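Gala protein type 1, 3 or 4 (PDB 4XA9) may bind small GTPases and stimulate their GTP hydrolysis, and folds as a curved leucine-rich-repeat solenoid. Local coordinates at residues Ser7-Gly12 with Asn18-Ser23; Glu37-His42 with Asn65-Ser70; Glu106-Leu111 with Gly133-Ser138. All coordinates share one frame; numbering follows the deposited sequence. Where two conformers were deposited one is given.

Contact 1: residues Ser7-Gly12 with Asn18-Ser23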
ATOM      1  N   SER A   7       7.211  29.599   1.849  0.77 23.72           N
ATOM      2  CA  SER A   7       7.357  28.906   3.124  0.77 24.91           C
ATOM      3  C   SER A   7       7.319  27.388   2.942  0.77 26.08           C
ATOM      4  O   SER A   7       8.110  26.669   3.551  0.77 28.86           O
ATOM      5  CB  SER A   7       6.261  29.351   4.096  0.77 25.70           C
ATOM      6  OG  SER A   7       6.398  28.715   5.352  0.77 25.58           O
ATOM      7  N   ASP A   8       6.397  26.906   2.109  1.00 22.82           N
ATOM      8  CA  ASP A   8       6.338  25.485   1.760  1.00 20.52           C
ATOM      9  C   ASP A   8       7.662  25.010   1.180  1.00 21.36           C
ATOM     10  O   ASP A   8       8.200  23.986   1.585  1.00 21.42           O
ATOM     11  CB  ASP A   8       5.230  25.205   0.738  1.00 25.50           C
ATOM     12  CG  ASP A   8       3.838  25.421   1.294  1.00 28.10           C
ATOM     13  OD1 ASP A   8       3.641  25.250   2.516  1.00 28.12           O
ATOM     14  OD2 ASP A   8       2.936  25.752   0.494  1.00 29.44           O
ATOM     15  N   LEU A   9       8.184  25.774   0.226  1.00 22.13           N
ATOM     16  CA  LEU A   9       9.413  25.410  -0.460  1.00 22.49           C
ATOM     17  C   LEU A   9      10.618  25.321   0.480  1.00 25.97           C
ATOM     18  O   LEU A   9      11.408  24.384   0.385  1.00 23.40           O
ATOM     19  CB  LEU A   9       9.688  26.408  -1.588  1.00 19.96           C
ATOM     20  CG  LEU A   9       8.749  26.240  -2.784  1.00 15.98           C
ATOM     21  CD1 LEU A   9       8.751  27.470  -3.679  1.00 15.27           C
ATOM     22  CD2 LEU A   9       9.147  25.002  -3.587  1.00 15.28           C
ATOM     23  N   GLU A  10      10.769  26.275   1.392  1.00 30.84           N
ATOM     24  CA  GLU A  10      11.943  26.244   2.258  1.00 33.63           C
ATOM     25  C   GLU A  10      11.808  25.210   3.371  1.00 25.36           C
ATOM     26  O   GLU A  10      12.802  24.634   3.806  1.00 26.81           O
ATOM     27  CB  GLU A  10      12.232  27.627   2.844  1.00 42.86           C
ATOM     28  CG  GLU A  10      13.557  28.224   2.342  1.00 52.65           C
ATOM     29  CD  GLU A  10      14.777  27.662   3.064  1.00 61.11           C
ATOM     30  OE1 GLU A  10      14.735  27.563   4.308  1.00 64.43           O
ATOM     31  OE2 GLU A  10      15.775  27.321   2.389  1.00 63.92           O
ATOM     32  N   LYS A  11      10.589  24.950   3.829  1.00 23.56           N
ATOM     33  CA  LYS A  11      10.395  23.886   4.809  1.00 28.81           C
ATOM     34  C   LYS A  11      10.577  22.511   4.163  1.00 26.35           C
ATOM     35  O   LYS A  11      11.029  21.565   4.805  1.00 26.54           O
ATOM     36  CB  LYS A  11       9.023  24.004   5.470  1.00 34.69           C
ATOM     37  CG  LYS A  11       8.882  25.276   6.295  1.00 44.37           C
ATOM     38  CD  LYS A  11       7.484  25.447   6.850  1.00 50.31           C
ATOM     39  CE  LYS A  11       7.463  26.526   7.917  1.00 55.50           C
ATOM     40  NZ  LYS A  11       6.212  26.478   8.720  1.00 59.15           N
ATOM     41  N   GLY A  12      10.250  22.410   2.882  1.00 21.91           N
ATOM     42  CA  GLY A  12      10.396  21.152   2.167  1.00 21.73           C
ATOM     43  C   GLY A  12      11.808  20.915   1.666  1.00 20.60           C
ATOM     44  O   GLY A  12      12.162  19.806   1.264  1.00 19.03           O
ATOM     45  N   ASN A  18      19.753  17.583  -0.334  1.00 21.60           N
ATOM     46  CA  ASN A  18      19.432  18.246  -1.597  1.00 20.39           C
ATOM     47  C   ASN A  18      18.170  17.656  -2.199  1.00 19.51           C
ATOM     48  O   ASN A  18      18.122  17.239  -3.360  1.00 19.38           O
ATOM     49  CB  ASN A  18      20.607  18.152  -2.568  1.00 19.63           C
ATOM     50  CG  ASN A  18      21.686  19.161  -2.249  1.00 21.19           C
ATOM     51  OD1 ASN A  18      21.386  20.290  -1.863  1.00 21.79           O
ATOM     52  ND2 ASN A  18      22.946  18.765  -2.399  1.00 20.82           N
ATOM     53  N   GLN A  19      17.146  17.637  -1.366  1.00 18.46           N
ATOM     54  CA  GLN A  19      15.888  16.986  -1.661  1.00 19.61           C
ATOM     55  C   GLN A  19      14.775  17.965  -1.326  1.00 20.92           C
ATOM     56  O   GLN A  19      14.826  18.633  -0.291  1.00 18.46           O
ATOM     57  CB  GLN A  19      15.768  15.689  -0.847  1.00 25.06           C
ATOM     58  CG  GLN A  19      14.364  15.337  -0.390  1.00 31.82           C
ATOM     59  CD  GLN A  19      13.647  14.478  -1.394  1.00 38.17           C
ATOM     60  OE1 GLN A  19      14.205  14.139  -2.437  1.00 39.52           O
ATOM     61  NE2 GLN A  19      12.407  14.116  -1.089  1.00 41.27           N
ATOM     62  N   LEU A  20      13.796  18.084  -2.217  1.00 18.40           N
ATOM     63  CA  LEU A  20      12.639  18.935  -1.962  1.00 18.19           C
ATOM     64  C   LEU A  20      11.396  18.070  -1.824  1.00 16.03           C
ATOM     65  O   LEU A  20      11.036  17.356  -2.756  1.00 17.70           O
ATOM     66  CB  LEU A  20      12.454  19.965  -3.086  1.00 13.86           C
ATOM     67  CG  LEU A  20      11.284  20.953  -2.979  1.00 14.43           C
ATOM     68  CD1 LEU A  20      11.310  21.727  -1.657  1.00 12.41           C
ATOM     69  CD2 LEU A  20      11.287  21.923  -4.173  1.00 15.07           C
ATOM     70  N   SER A  21      10.735  18.144  -0.669  1.00 16.11           N
ATOM     71  CA  SER A  21       9.542  17.342  -0.424  1.00 20.03           C
ATOM     72  C   SER A  21       8.319  18.215  -0.201  1.00 20.95           C
ATOM     73  O   SER A  21       8.299  19.054   0.705  1.00 20.15           O
ATOM     74  CB  SER A  21       9.751  16.421   0.780  1.00 25.88           C
ATOM     75  OG  SER A  21      10.855  15.559   0.560  1.00 33.06           O
ATOM     76  N   LEU A  22       7.301  18.000  -1.033  1.00 18.34           N
ATOM     77  CA  LEU A  22       6.100  18.832  -1.050  1.00 16.79           C
ATOM     78  C   LEU A  22       4.840  17.965  -1.123  1.00 18.61           C
ATOM     79  O   LEU A  22       3.892  18.279  -1.837  1.00 21.79           O
ATOM     80  CB  LEU A  22       6.142  19.801  -2.229  1.00 14.86           C
ATOM     81  CG  LEU A  22       7.297  20.809  -2.302  1.00 16.78           C
ATOM     82  CD1 LEU A  22       7.348  21.451  -3.682  1.00 19.68           C
ATOM     83  CD2 LEU A  22       7.151  21.884  -1.216  1.00 13.25           C
ATOM     84  N   SER A  23       4.841  16.867  -0.382  1.00 16.28           N
ATOM     85  CA  SER A  23       3.701  15.957  -0.395  0.53 18.98           C
ATOM     86  C   SER A  23       2.549  16.493   0.450  1.00 18.95           C
ATOM     87  O   SER A  23       2.755  17.250   1.398  1.00 21.02           O
ATOM     88  CB  SER A  23       4.109  14.564   0.096  0.53 17.10           C
ATOM     89  OG  SER A  23       4.506  14.601   1.452  0.53 15.61           O
TER
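The carbonyl oxygen G12 O, of segment 7-12, is held by two groups of strand 19-21, at the N-terminal end of the leucine-rich-repeat solenoid. The backbone N-H of S21 gives it a nearly straight hydrogen bond (S21 N to G12 O 2.9 Å, 165° at the hydrogen), although the donor stands above the carbonyl plane. L20 adds a CA-H...O contact to the same oxygen, with L20 CA 3.4 Å from G12 O. A second, more bent CA-H...O contact runs in the reverse sense, G12 CA lying 3.3 Å from S21 O, so the glycine backbone rests directly against the strand. This closeness fits the register, where G12 and S21 have their CA atoms 4.7 Å apart.

Beside this polar seam the leucines form an apolar layer. L20 has CG anti to its own backbone N (chi1 -180°), and its branches divide the work: CD1 lies 3.4 Å from L9 O, while CD2 meets L9 CD2. L9 CD2 therefore sits between L20 and L22 of segment 18-23, touching L20 CD2 at 3.8 Å and L22 CD1. Helix 32-41 covers the layer further, F38 meeting L9 and L35 meeting both L20 and L22. The other branch of L22 reaches back to the helix backbone, placing L22 CD2 3.7 Å from D8 O.

Contact 2: residues Glu37-His42 with Asn65-Ser70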
ATOM      1  N   GLU A  37      10.848  27.373 -10.827  1.00 22.44           N
ATOM      2  CA  GLU A  37      11.665  28.550 -10.592  1.00 24.38           C
ATOM      3  C   GLU A  37      12.570  28.332  -9.393  1.00 20.56           C
ATOM      4  O   GLU A  37      13.765  28.627  -9.436  1.00 21.36           O
ATOM      5  CB  GLU A  37      10.787  29.779 -10.368  1.00 28.01           C
ATOM      6  CG  GLU A  37      11.022  30.858 -11.377  1.00 30.89           C
ATOM      7  CD  GLU A  37      10.415  32.180 -10.971  1.00 29.74           C
ATOM      8  OE1 GLU A  37       9.416  32.181 -10.214  1.00 27.43           O
ATOM      9  OE2 GLU A  37      10.958  33.216 -11.407  1.00 29.98           O
ATOM     10  N   PHE A  38      11.994  27.806  -8.319  1.00 19.83           N
ATOM     11  CA  PHE A  38      12.757  27.524  -7.114  1.00 18.96           C
ATOM     12  C   PHE A  38      13.839  26.476  -7.381  1.00 21.71           C
ATOM     13  O   PHE A  38      14.966  26.606  -6.897  1.00 22.95           O
ATOM     14  CB  PHE A  38      11.824  27.062  -5.992  1.00 17.30           C
ATOM     15  CG  PHE A  38      12.514  26.840  -4.677  1.00 19.11           C
ATOM     16  CD1 PHE A  38      12.726  27.901  -3.801  1.00 20.43           C
ATOM     17  CD2 PHE A  38      12.931  25.574  -4.302  1.00 18.81           C
ATOM     18  CE1 PHE A  38      13.351  27.703  -2.589  1.00 21.48           C
ATOM     19  CE2 PHE A  38      13.560  25.368  -3.094  1.00 20.46           C
ATOM     20  CZ  PHE A  38      13.770  26.437  -2.232  1.00 20.73           C
ATOM     21  N   LEU A  39      13.497  25.445  -8.148  1.00 18.76           N
ATOM     22  CA  LEU A  39      14.456  24.383  -8.469  1.00 19.05           C
ATOM     23  C   LEU A  39      15.587  24.907  -9.351  1.00 22.72           C
ATOM     24  O   LEU A  39      16.734  24.504  -9.192  1.00 19.66           O
ATOM     25  CB  LEU A  39      13.755  23.209  -9.153  1.00 15.50           C
ATOM     26  CG  LEU A  39      12.794  22.411  -8.262  1.00 16.96           C
ATOM     27  CD1 LEU A  39      11.959  21.460  -9.105  1.00 16.51           C
ATOM     28  CD2 LEU A  39      13.554  21.640  -7.187  1.00 16.83           C
ATOM     29  N   GLN A  40      15.261  25.812 -10.273  1.00 23.66           N
ATOM     30  CA  GLN A  40      16.274  26.420 -11.137  1.00 24.82           C
ATOM     31  C   GLN A  40      17.229  27.305 -10.339  1.00 24.12           C
ATOM     32  O   GLN A  40      18.405  27.431 -10.685  1.00 21.52           O
ATOM     33  CB  GLN A  40      15.606  27.225 -12.252  1.00 23.44           C
ATOM     34  CG  GLN A  40      14.987  26.341 -13.318  1.00 24.67           C
ATOM     35  CD  GLN A  40      14.030  27.086 -14.215  1.00 28.91           C
ATOM     36  OE1 GLN A  40      13.573  28.184 -13.881  1.00 31.14           O
ATOM     37  NE2 GLN A  40      13.721  26.497 -15.367  1.00 27.44           N
ATOM     38  N   ASN A  41      16.713  27.905  -9.271  1.00 21.80           N
ATOM     39  CA  ASN A  41      17.512  28.688  -8.335  1.00 24.35           C
ATOM     40  C   ASN A  41      18.368  27.824  -7.411  1.00 24.91           C
ATOM     41  O   ASN A  41      19.293  28.321  -6.771  1.00 20.98           O
ATOM     42  CB  ASN A  41      16.602  29.579  -7.479  1.00 30.21           C
ATOM     43  CG  ASN A  41      16.078  30.788  -8.233  1.00 36.35           C
ATOM     44  OD1 ASN A  41      16.294  30.934  -9.437  1.00 39.53           O
ATOM     45  ND2 ASN A  41      15.363  31.657  -7.525  1.00 36.02           N
ATOM     46  N   HIS A  42      18.035  26.538  -7.318  1.00 20.95           N
ATOM     47  CA  HIS A  42      18.798  25.614  -6.484  1.00 24.14           C
ATOM     48  C   HIS A  42      19.115  24.341  -7.247  1.00 21.81           C
ATOM     49  O   HIS A  42      18.557  23.293  -6.951  1.00 21.43           O
ATOM     50  CB  HIS A  42      18.040  25.269  -5.204  1.00 24.91           C
ATOM     51  CG  HIS A  42      17.621  26.465  -4.414  1.00 26.88           C
ATOM     52  ND1 HIS A  42      16.486  27.190  -4.707  1.00 26.37           N
ATOM     53  CD2 HIS A  42      18.196  27.079  -3.354  1.00 29.36           C
ATOM     54  CE1 HIS A  42      16.376  28.194  -3.855  1.00 28.40           C
ATOM     55  NE2 HIS A  42      17.399  28.147  -3.021  1.00 28.26           N
ATOM     56  N   ASN A  65      11.606  18.828 -18.457  1.00 18.04           N
ATOM     57  CA  ASN A  65      12.774  19.482 -19.048  1.00 21.00           C
ATOM     58  C   ASN A  65      12.955  20.933 -18.597  1.00 24.57           C
ATOM     59  O   ASN A  65      13.537  21.746 -19.314  1.00 23.80           O
ATOM     60  CB  ASN A  65      12.699  19.399 -20.577  1.00 20.13           C
ATOM     61  CG  ASN A  65      12.915  17.984 -21.085  1.00 19.91           C
ATOM     62  OD1 ASN A  65      13.797  17.278 -20.600  1.00 18.57           O
ATOM     63  ND2 ASN A  65      12.089  17.552 -22.035  1.00 17.47           N
ATOM     64  N   LYS A  66      12.469  21.243 -17.397  1.00 24.12           N
ATOM     65  CA  LYS A  66      12.662  22.562 -16.797  1.00 26.81           C
ATOM     66  C   LYS A  66      13.844  22.556 -15.839  1.00 22.96           C
ATOM     67  O   LYS A  66      14.471  23.583 -15.608  1.00 19.31           O
ATOM     68  CB  LYS A  66      11.404  23.008 -16.041  1.00 28.49           C
ATOM     69  CG  LYS A  66      10.232  23.361 -16.924  1.00 30.19           C
ATOM     70  CD  LYS A  66      10.338  24.800 -17.394  1.00 32.34           C
ATOM     71  CE  LYS A  66       9.256  25.138 -18.411  1.00 34.39           C
ATOM     72  NZ  LYS A  66       7.889  25.035 -17.840  1.00 34.08           N
ATOM     73  N   THR A  67      14.120  21.389 -15.267  1.00 17.65           N
ATOM     74  CA  THR A  67      15.065  21.266 -14.162  1.00 21.35           C
ATOM     75  C   THR A  67      16.012  20.089 -14.380  1.00 24.07           C
ATOM     76  O   THR A  67      15.862  19.336 -15.339  1.00 24.29           O
ATOM     77  CB  THR A  67      14.335  21.059 -12.815  1.00 19.02           C
ATOM     78  OG1 THR A  67      13.841  19.716 -12.741  1.00 17.03           O
ATOM     79  CG2 THR A  67      13.161  22.025 -12.674  1.00 20.45           C
ATOM     80  N   SER A  68      16.972  19.922 -13.474  1.00 24.99           N
ATOM     81  CA  SER A  68      17.895  18.793 -13.552  0.53 26.40           C
ATOM     82  C   SER A  68      17.511  17.687 -12.565  1.00 24.95           C
ATOM     83  O   SER A  68      18.328  16.823 -12.234  1.00 23.94           O
ATOM     84  CB  SER A  68      19.332  19.258 -13.301  0.53 26.79           C
ATOM     85  OG  SER A  68      19.770  20.126 -14.335  0.53 26.62           O
ATOM     86  N   VAL A  69      16.265  17.722 -12.099  1.00 16.64           N
ATOM     87  CA  VAL A  69      15.741  16.667 -11.239  1.00 17.58           C
ATOM     88  C   VAL A  69      15.825  15.316 -11.948  1.00 16.49           C
ATOM     89  O   VAL A  69      15.330  15.165 -13.065  1.00 15.23           O
ATOM     90  CB  VAL A  69      14.288  16.954 -10.836  1.00 18.98           C
ATOM     91  CG1 VAL A  69      13.608  15.688 -10.314  1.00 20.20           C
ATOM     92  CG2 VAL A  69      14.251  18.063  -9.793  1.00 15.64           C
ATOM     93  N   SER A  70      16.474  14.347 -11.311  1.00 15.58           N
ATOM     94  CA  SER A  70      16.679  13.032 -11.923  1.00 16.30           C
ATOM     95  C   SER A  70      15.902  11.956 -11.192  1.00 17.32           C
ATOM     96  O   SER A  70      15.732  10.843 -11.691  1.00 14.37           O
ATOM     97  CB  SER A  70      18.159  12.662 -11.928  1.00 18.69           C
ATOM     98  OG  SER A  70      18.598  12.389 -10.612  1.00 20.92           O
TER
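Q40 and K66 supply the polar link between helix 32-41 and the loop leading into strand 71-73, within the leucine-rich-repeat solenoid. The side-chain amide donates to a backbone carbonyl: Q40 NE2 lies 3.0 Å from K66 O, with 161° at the hydrogen. K66 O is close to the amide plane of Q40, and the donor is tilted moderately from the carbonyl plane. Q40 runs extended beyond CG, and this reach carries its amide from the helix surface to the loop. The K66 amine turns elsewhere, to L62 O.

The apolar part centres on L39, met by methyls of T67 and V69. T67 CG2 meets two atoms of that leucine, CB and CD1, both at 3.8 Å, while V69 CG2 stands farther off, 4.2 Å from L39 CD1. L39 and V69 both touch L48 of strand 47-49, which places this patch on the interior side of the solenoid, and L39 also packs on L20.

Two further bonds are local to their own segments. In the loop, T67 OG1 lies between the backbone N and the carbonyl carbon (chi1 75°); there it accepts from V69 N at 3.2 Å, an ST turn that leaves CG2 to face the leucine. At the helix end the H42 ring donates in its own plane, H42 ND1 to F38 O at 2.7 Å. The imidazole and the F38 ring are not parallel; the CE1 corner of H42 leans over one face of F38, 3.3 Å above its plane and toward the rim.

Contact 3: residues Glu106-Leu111 with Gly133-Ser138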
ATOM      1  N   GLU A 106      -1.475   2.737 -21.882  1.00 26.45           N
ATOM      2  CA  GLU A 106      -0.997   3.765 -22.801  1.00 27.51           C
ATOM      3  C   GLU A 106       0.078   4.623 -22.144  1.00 26.64           C
ATOM      4  O   GLU A 106       1.030   5.048 -22.796  1.00 26.33           O
ATOM      5  CB  GLU A 106      -2.154   4.646 -23.275  1.00 33.02           C
ATOM      6  CG  GLU A 106      -3.188   3.924 -24.133  1.00 41.34           C
ATOM      7  CD  GLU A 106      -2.615   3.388 -25.439  1.00 51.16           C
ATOM      8  OE1 GLU A 106      -1.716   4.042 -26.015  1.00 55.36           O
ATOM      9  OE2 GLU A 106      -3.068   2.315 -25.890  1.00 53.94           O
ATOM     10  N   GLY A 107      -0.080   4.880 -20.849  1.00 23.30           N
ATOM     11  CA  GLY A 107       0.893   5.671 -20.122  1.00 22.88           C
ATOM     12  C   GLY A 107       2.206   4.926 -20.041  1.00 23.90           C
ATOM     13  O   GLY A 107       3.274   5.479 -20.291  1.00 25.84           O
ATOM     14  N   VAL A 108       2.119   3.643 -19.721  1.00 21.64           N
ATOM     15  CA  VAL A 108       3.302   2.813 -19.539  0.65 23.39           C
ATOM     16  C   VAL A 108       3.980   2.523 -20.877  1.00 23.70           C
ATOM     17  O   VAL A 108       5.184   2.272 -20.937  1.00 25.74           O
ATOM     18  CB  VAL A 108       2.933   1.501 -18.802  0.65 23.28           C
ATOM     19  CG1 VAL A 108       3.407   0.259 -19.560  0.65 21.89           C
ATOM     20  CG2 VAL A 108       3.487   1.535 -17.392  0.65 22.45           C
ATOM     21  N   LYS A 109       3.199   2.577 -21.955  1.00 23.74           N
ATOM     22  CA  LYS A 109       3.731   2.381 -23.300  1.00 27.00           C
ATOM     23  C   LYS A 109       4.826   3.404 -23.583  1.00 25.24           C
ATOM     24  O   LYS A 109       5.915   3.069 -24.064  1.00 26.28           O
ATOM     25  CB  LYS A 109       2.616   2.502 -24.339  1.00 29.94           C
ATOM     26  CG  LYS A 109       3.033   2.153 -25.758  1.00 36.70           C
ATOM     27  CD  LYS A 109       1.939   2.526 -26.749  1.00 42.96           C
ATOM     28  CE  LYS A 109       2.241   2.013 -28.145  1.00 48.72           C
ATOM     29  NZ  LYS A 109       2.151   0.529 -28.214  1.00 52.95           N
ATOM     30  N   ALA A 110       4.536   4.658 -23.267  1.00 24.01           N
ATOM     31  CA  ALA A 110       5.501   5.735 -23.451  1.00 25.35           C
ATOM     32  C   ALA A 110       6.718   5.572 -22.539  1.00 22.69           C
ATOM     33  O   ALA A 110       7.858   5.695 -22.987  1.00 21.76           O
ATOM     34  CB  ALA A 110       4.833   7.081 -23.206  1.00 27.90           C
ATOM     35  N   LEU A 111       6.476   5.297 -21.261  1.00 20.30           N
ATOM     36  CA  LEU A 111       7.565   5.168 -20.301  1.00 20.29           C
ATOM     37  C   LEU A 111       8.511   4.029 -20.663  1.00 25.30           C
ATOM     38  O   LEU A 111       9.723   4.130 -20.470  1.00 24.20           O
ATOM     39  CB  LEU A 111       7.011   4.949 -18.891  1.00 21.06           C
ATOM     40  CG  LEU A 111       6.295   6.153 -18.294  1.00 22.44           C
ATOM     41  CD1 LEU A 111       5.716   5.796 -16.942  1.00 24.64           C
ATOM     42  CD2 LEU A 111       7.247   7.341 -18.178  1.00 21.75           C
ATOM     43  N   GLY A 133       3.628  -6.119 -21.565  1.00 28.48           N
ATOM     44  CA  GLY A 133       4.231  -6.387 -22.859  1.00 28.65           C
ATOM     45  C   GLY A 133       5.135  -5.256 -23.313  1.00 28.19           C
ATOM     46  O   GLY A 133       6.222  -5.484 -23.856  1.00 26.55           O
ATOM     47  N   TYR A 134       4.687  -4.027 -23.086  1.00 27.67           N
ATOM     48  CA  TYR A 134       5.484  -2.857 -23.425  1.00 28.93           C
ATOM     49  C   TYR A 134       6.756  -2.798 -22.587  1.00 31.14           C
ATOM     50  O   TYR A 134       7.839  -2.498 -23.095  1.00 28.65           O
ATOM     51  CB  TYR A 134       4.668  -1.580 -23.218  1.00 26.83           C
ATOM     52  CG  TYR A 134       3.408  -1.496 -24.055  1.00 27.65           C
ATOM     53  CD1 TYR A 134       3.345  -2.058 -25.326  1.00 29.76           C
ATOM     54  CD2 TYR A 134       2.278  -0.854 -23.568  1.00 28.28           C
ATOM     55  CE1 TYR A 134       2.187  -1.973 -26.089  1.00 30.97           C
ATOM     56  CE2 TYR A 134       1.124  -0.767 -24.317  1.00 28.08           C
ATOM     57  CZ  TYR A 134       1.081  -1.325 -25.574  1.00 31.20           C
ATOM     58  OH  TYR A 134      -0.081  -1.225 -26.308  1.00 35.39           O
ATOM     59  N   LEU A 135       6.612  -3.082 -21.294  1.00 29.02           N
ATOM     60  CA  LEU A 135       7.716  -2.979 -20.350  1.00 25.51           C
ATOM     61  C   LEU A 135       8.733  -4.084 -20.583  1.00 27.83           C
ATOM     62  O   LEU A 135       9.905  -3.956 -20.218  1.00 30.37           O
ATOM     63  CB  LEU A 135       7.190  -3.027 -18.911  1.00 23.71           C
ATOM     64  CG  LEU A 135       6.397  -1.804 -18.454  1.00 24.73           C
ATOM     65  CD1 LEU A 135       5.668  -2.075 -17.149  1.00 24.96           C
ATOM     66  CD2 LEU A 135       7.342  -0.627 -18.285  1.00 27.26           C
ATOM     67  N   ALA A 136       8.281  -5.169 -21.203  1.00 26.62           N
ATOM     68  CA  ALA A 136       9.161  -6.288 -21.522  1.00 28.37           C
ATOM     69  C   ALA A 136      10.218  -5.889 -22.548  1.00 28.05           C
ATOM     70  O   ALA A 136      11.233  -6.563 -22.699  1.00 28.54           O
ATOM     71  CB  ALA A 136       8.350  -7.466 -22.030  1.00 31.30           C
ATOM     72  N   GLN A 137       9.978  -4.784 -23.247  1.00 30.50           N
ATOM     73  CA  GLN A 137      10.913  -4.296 -24.257  1.00 34.19           C
ATOM     74  C   GLN A 137      11.727  -3.095 -23.764  1.00 32.59           C
ATOM     75  O   GLN A 137      12.524  -2.526 -24.511  1.00 32.22           O
ATOM     76  CB  GLN A 137      10.156  -3.920 -25.534  1.00 39.30           C
ATOM     77  CG  GLN A 137       9.277  -5.032 -26.077  1.00 43.84           C
ATOM     78  CD  GLN A 137      10.079  -6.230 -26.552  1.00 49.86           C
ATOM     79  OE1 GLN A 137      11.254  -6.110 -26.903  1.00 49.99           O
ATOM     80  NE2 GLN A 137       9.446  -7.399 -26.555  1.00 53.45           N
ATOM     81  N   SER A 138      11.526  -2.713 -22.508  1.00 30.95           N
ATOM     82  CA  SER A 138      12.192  -1.538 -21.959  1.00 29.24           C
ATOM     83  C   SER A 138      13.622  -1.851 -21.553  1.00 27.40           C
ATOM     84  O   SER A 138      14.044  -3.006 -21.585  1.00 23.65           O
ATOM     85  CB  SER A 138      11.432  -1.004 -20.748  1.00 27.13           C
ATOM     86  OG  SER A 138      11.576  -1.898 -19.664  1.00 24.42           O
TER
HETATM   87  O   HOH W   1      -1.941   0.132 -24.929  1.00 39.68           O
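K109 turns its CG anti to the backbone N (chi1 -173°), and Y134 sets its CG anti to its carbonyl carbon (chi1 -60°); together these torsions lay the lysine chain across the tyrosine ring. The overlap is a CH-pi contact: K109 CG stands 3.8 Å from the centroid of the Y134 ring, only 12° off the normal. K109 CB covers the neighbouring part of the ring, 3.5 Å from Y134 CD2. The chain then bends at its last torsion, and K109 NZ comes to 3.3 Å from Y134 CE1, so the ammonium stays close to the ring rather than leading away from it.

The outer end of the ring is held through water. The water lies at the ring edge, in its plane, 2.7 Å from Y134 OH. It donates to E106 OE2 and so links E106 of helix 104-113 to Y134 of helix 129-135.

These are successive helices on the convex side of the leucine-rich-repeat arc, and Y134 lies against K109 and V108 where the two adjoin, with V108 CG1 near the ring edge. Deeper in that junction, V108 meets L135 at about a right angle, V108 CG1 lying 3.8 Å from L135 CG. V108 was modelled in two conformers, so this part is less certain than the lysine-tyrosine overlap. L135 also reaches A112 on the first helix and L158 of helix 151-159.

L135 to S138 forms a type I beta turn, and the backbone carbonyl of L135 is gripped by three donors. Two come from one residue, S138 N at 3.1 Å, the bond that closes the turn, and S138 OG at 2.7 Å from L135 O. The third is the side-chain amide of N161, whose ND2 also donates to S138 O.

Overall arrangement
Contacts 1 and 2 adjoin at the N-terminal end of the solenoid and meet directly, through L20 against L39 and F38 and through L9 against F38. Contact 3 lies further along the arc, its nearest atoms about 11 Å from contact 2 and about 19 Å from contact 1. All three are partly buried but join different elements: helix to strand in 7-12 with 18-23, helix to loop in 37-42 with 65-70, and helix to helix in 106-111 with 133-138. The direct cross-bond is backbone to backbone in contact 1 and side chain to backbone in contact 2. In contact 3 an aliphatic chain lies over a ring, water bridges E106 and Y134, and V108 packs on L135.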